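PDB 4XTT: putative potassium transport protein from Staphylococcus aureus 08BA02176, which probably regulates potassium uptake as the cytosolic gating component KtrA of a Ktr channel, its C-terminal RCK domain binding the second messenger c-di-AMP. Local coordinates for residues Leu69-His74 against Asn79-Asn84. Residues are numbered along the deposited sequence; the frame is centred on the assembly and turned at random.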
ATOM      1  N   LEU A  69      -1.503  -9.529   7.371  1.00 29.54           N
ATOM      2  CA  LEU A  69      -1.307  -8.201   6.806  1.00 37.67           C
ATOM      3  C   LEU A  69      -0.054  -8.211   5.945  1.00 27.00           C
ATOM      4  O   LEU A  69       1.016  -8.619   6.395  1.00 23.12           O
ATOM      5  CB  LEU A  69      -1.194  -7.124   7.895  1.00 28.83           C
ATOM      6  CG  LEU A  69      -2.266  -7.093   8.986  1.00 34.88           C
ATOM      7  CD1 LEU A  69      -2.129  -5.845   9.829  1.00 23.43           C
ATOM      8  CD2 LEU A  69      -3.664  -7.181   8.400  1.00 52.33           C
ATOM      9  N   ILE A  70      -0.188  -7.768   4.701  1.00 26.53           N
ATOM     10  CA  ILE A  70       0.968  -7.665   3.829  1.00 32.28           C
ATOM     11  C   ILE A  70       1.448  -6.212   3.840  1.00 28.57           C
ATOM     12  O   ILE A  70       0.790  -5.313   3.303  1.00 27.13           O
ATOM     13  CB  ILE A  70       0.638  -8.132   2.404  1.00 19.28           C
ATOM     14  CG1 ILE A  70      -0.044  -9.499   2.451  1.00 26.64           C
ATOM     15  CG2 ILE A  70       1.892  -8.186   1.561  1.00 15.83           C
ATOM     16  CD1 ILE A  70      -0.390 -10.064   1.093  1.00 23.74           C
ATOM     17  N   MET A  71       2.606  -5.986   4.447  1.00 30.40           N
ATOM     18  CA  MET A  71       3.041  -4.627   4.722  1.00 28.92           C
ATOM     19  C   MET A  71       4.284  -4.265   3.939  1.00 27.79           C
ATOM     20  O   MET A  71       5.146  -5.109   3.680  1.00 28.39           O
ATOM     21  CB  MET A  71       3.316  -4.449   6.209  1.00 25.92           C
ATOM     22  CG  MET A  71       2.201  -4.902   7.109  1.00 25.19           C
ATOM     23  SD  MET A  71       2.685  -4.761   8.835  1.00 35.58           S
ATOM     24  CE  MET A  71       4.239  -5.646   8.786  1.00 42.98           C
ATOM     25  N   ILE A  72       4.388  -2.990   3.597  1.00 28.71           N
ATOM     26  CA  ILE A  72       5.553  -2.488   2.901  1.00 31.62           C
ATOM     27  C   ILE A  72       5.960  -1.155   3.522  1.00 32.11           C
ATOM     28  O   ILE A  72       5.114  -0.300   3.792  1.00 33.76           O
ATOM     29  CB  ILE A  72       5.260  -2.377   1.389  1.00 42.48           C
ATOM     30  CG1 ILE A  72       6.515  -2.031   0.603  1.00 60.79           C
ATOM     31  CG2 ILE A  72       4.152  -1.371   1.111  1.00 71.64           C
ATOM     32  CD1 ILE A  72       6.289  -2.119  -0.886  1.00 67.38           C
ATOM     33  N   GLY A  73       7.255  -0.996   3.777  1.00 41.04           N
ATOM     34  CA  GLY A  73       7.774   0.196   4.427  1.00 29.89           C
ATOM     35  C   GLY A  73       9.236   0.055   4.822  1.00 36.06           C
ATOM     36  O   GLY A  73       9.893  -0.939   4.499  1.00 36.54           O
ATOM     37  N   HIS A  74       9.752   1.067   5.510  1.00 31.50           N
ATOM     38  CA  HIS A  74      11.129   1.058   5.984  1.00 43.79           C
ATOM     39  C   HIS A  74      11.297   0.018   7.085  1.00 32.92           C
ATOM     40  O   HIS A  74      10.389  -0.177   7.893  1.00 30.90           O
ATOM     41  CB  HIS A  74      11.516   2.453   6.485  1.00 40.61           C
ATOM     42  CG  HIS A  74      12.985   2.644   6.687  1.00 34.77           C
ATOM     43  ND1 HIS A  74      13.646   2.205   7.817  1.00 35.83           N
ATOM     44  CD2 HIS A  74      13.923   3.238   5.914  1.00 34.54           C
ATOM     45  CE1 HIS A  74      14.924   2.517   7.726  1.00 37.95           C
ATOM     46  NE2 HIS A  74      15.122   3.143   6.579  1.00 38.64           N
ATOM     47  N   ASN A  79       9.779  -2.825  11.910  1.00 35.22           N
ATOM     48  CA  ASN A  79      10.279  -3.436  13.139  1.00 38.83           C
ATOM     49  C   ASN A  79       9.653  -2.825  14.395  1.00 33.08           C
ATOM     50  O   ASN A  79       9.410  -3.513  15.382  1.00 41.30           O
ATOM     51  CB  ASN A  79      11.796  -3.323  13.187  1.00 43.76           C
ATOM     52  CG  ASN A  79      12.386  -3.939  14.433  1.00 77.66           C
ATOM     53  OD1 ASN A  79      12.775  -5.105  14.431  1.00 96.97           O
ATOM     54  ND2 ASN A  79      12.496  -3.147  15.498  1.00 78.10           N
ATOM     55  N   ARG A  80       9.379  -1.531  14.350  1.00 36.81           N
ATOM     56  CA  ARG A  80       8.766  -0.848  15.478  1.00 32.24           C
ATOM     57  C   ARG A  80       7.310  -1.253  15.665  1.00 44.11           C
ATOM     58  O   ARG A  80       6.855  -1.451  16.791  1.00 41.00           O
ATOM     59  CB  ARG A  80       8.886   0.659  15.293  1.00 27.05           C
ATOM     60  CG  ARG A  80       8.718   1.483  16.552  1.00 31.86           C
ATOM     61  CD  ARG A  80       8.030   2.754  16.152  1.00 30.90           C
ATOM     62  NE  ARG A  80       8.708   3.289  14.973  1.00 57.54           N
ATOM     63  CZ  ARG A  80       8.214   4.220  14.161  1.00 75.56           C
ATOM     64  NH1 ARG A  80       7.000   4.724  14.370  1.00 56.97           N
ATOM     65  NH2 ARG A  80       8.928   4.621  13.116  1.00 61.43           N
ATOM     66  N   PHE A  81       6.582  -1.388  14.563  1.00 41.04           N
ATOM     67  CA  PHE A  81       5.191  -1.810  14.635  1.00 33.10           C
ATOM     68  C   PHE A  81       5.074  -3.237  15.154  1.00 41.70           C
ATOM     69  O   PHE A  81       4.195  -3.541  15.959  1.00 39.41           O
ATOM     70  CB  PHE A  81       4.531  -1.700  13.264  1.00 30.64           C
ATOM     71  CG  PHE A  81       3.125  -2.229  13.220  1.00 32.20           C
ATOM     72  CD1 PHE A  81       2.110  -1.607  13.933  1.00 34.88           C
ATOM     73  CD2 PHE A  81       2.814  -3.337  12.451  1.00 35.17           C
ATOM     74  CE1 PHE A  81       0.810  -2.088  13.893  1.00 27.95           C
ATOM     75  CE2 PHE A  81       1.518  -3.822  12.398  1.00 44.21           C
ATOM     76  CZ  PHE A  81       0.511  -3.189  13.121  1.00 40.75           C
ATOM     77  N   GLU A  82       5.988  -4.098  14.711  1.00 40.51           N
ATOM     78  CA  GLU A  82       5.982  -5.500  15.109  1.00 46.32           C
ATOM     79  C   GLU A  82       6.263  -5.685  16.591  1.00 44.93           C
ATOM     80  O   GLU A  82       5.703  -6.576  17.224  1.00 59.06           O
ATOM     81  CB  GLU A  82       7.010  -6.290  14.303  1.00 29.52           C
ATOM     82  CG  GLU A  82       6.648  -6.483  12.856  1.00 43.70           C
ATOM     83  CD  GLU A  82       7.715  -7.237  12.095  1.00 63.33           C
ATOM     84  OE1 GLU A  82       8.643  -7.759  12.746  1.00 65.89           O
ATOM     85  OE2 GLU A  82       7.632  -7.303  10.849  1.00 70.46           O
ATOM     86  N   LYS A  83       7.092  -4.815  17.152  1.00 47.48           N
ATOM     87  CA  LYS A  83       7.508  -4.964  18.535  1.00 43.57           C
ATOM     88  C   LYS A  83       6.440  -4.451  19.484  1.00 42.96           C
ATOM     89  O   LYS A  83       6.387  -4.855  20.644  1.00 63.68           O
ATOM     90  CB  LYS A  83       8.844  -4.250  18.762  1.00 38.63           C
ATOM     91  CG  LYS A  83      10.034  -5.203  18.724  1.00 70.13           C
ATOM     92  CD  LYS A  83      10.144  -5.890  17.363  1.00 76.31           C
ATOM     93  CE  LYS A  83      11.379  -6.771  17.266  1.00 85.88           C
ATOM     94  NZ  LYS A  83      11.514  -7.345  15.895  1.00 89.68           N
ATOM     95  N   ASN A  84       5.568  -3.586  18.980  1.00 41.44           N
ATOM     96  CA  ASN A  84       4.464  -3.079  19.786  1.00 43.43           C
ATOM     97  C   ASN A  84       3.281  -4.039  19.773  1.00 43.27           C
ATOM     98  O   ASN A  84       2.189  -3.697  20.214  1.00 46.83           O
ATOM     99  CB  ASN A  84       4.029  -1.701  19.296  1.00 51.58           C
ATOM    100  CG  ASN A  84       4.970  -0.599  19.751  1.00 65.84           C
ATOM    101  OD1 ASN A  84       4.669   0.147  20.681  1.00 90.06           O
ATOM    102  ND2 ASN A  84       6.119  -0.496  19.097  1.00 65.16           N
TER
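The thioether of M71 reaches from the strand at 68-72 to the flank of the F81 ring on the helix at 75-83. Its SD lies 3.9 Å from both CD2 and CE2 of F81, so the sulfur sits against the middle of one ring bond. Measured to the centroid of the F81 ring, SD is 4.9 Å away and 66° off the ring normal, an oblique Met-aromatic contact. Methionine suits the place because its long, polarisable side chain can span backbones whose CA atoms, M71 to F81, are still 10.5 Å apart. The M71 chain bends at chi3 (-52°), turning CE toward E82, where it comes within 4.3 Å of OE2, a loose van der Waals approach. F81 has CG anti to the backbone N (chi1 175°), an arrangement that sends the phenyl ring from the helix toward the sheet. This is the C-terminal helix of the TrkA-C (RCK C) domain laid over its antiparallel sheet, and M71 and F81, both buried, belong to the apolar layer between them. A flat, wholly apolar ring suits that layer, since F81 can receive M71 SD while also meeting Y40 edge-to-face and packing on L20 and I36. I42, a residue of the c-di-AMP pocket, touches both M71 and F81; the M71 side chain is about 7 Å from the bound nucleotide. E82 suits the margin of this interface: its side chain touches V18 of strand 15-21, probably through its methylenes, while the residue as a whole stays partly exposed.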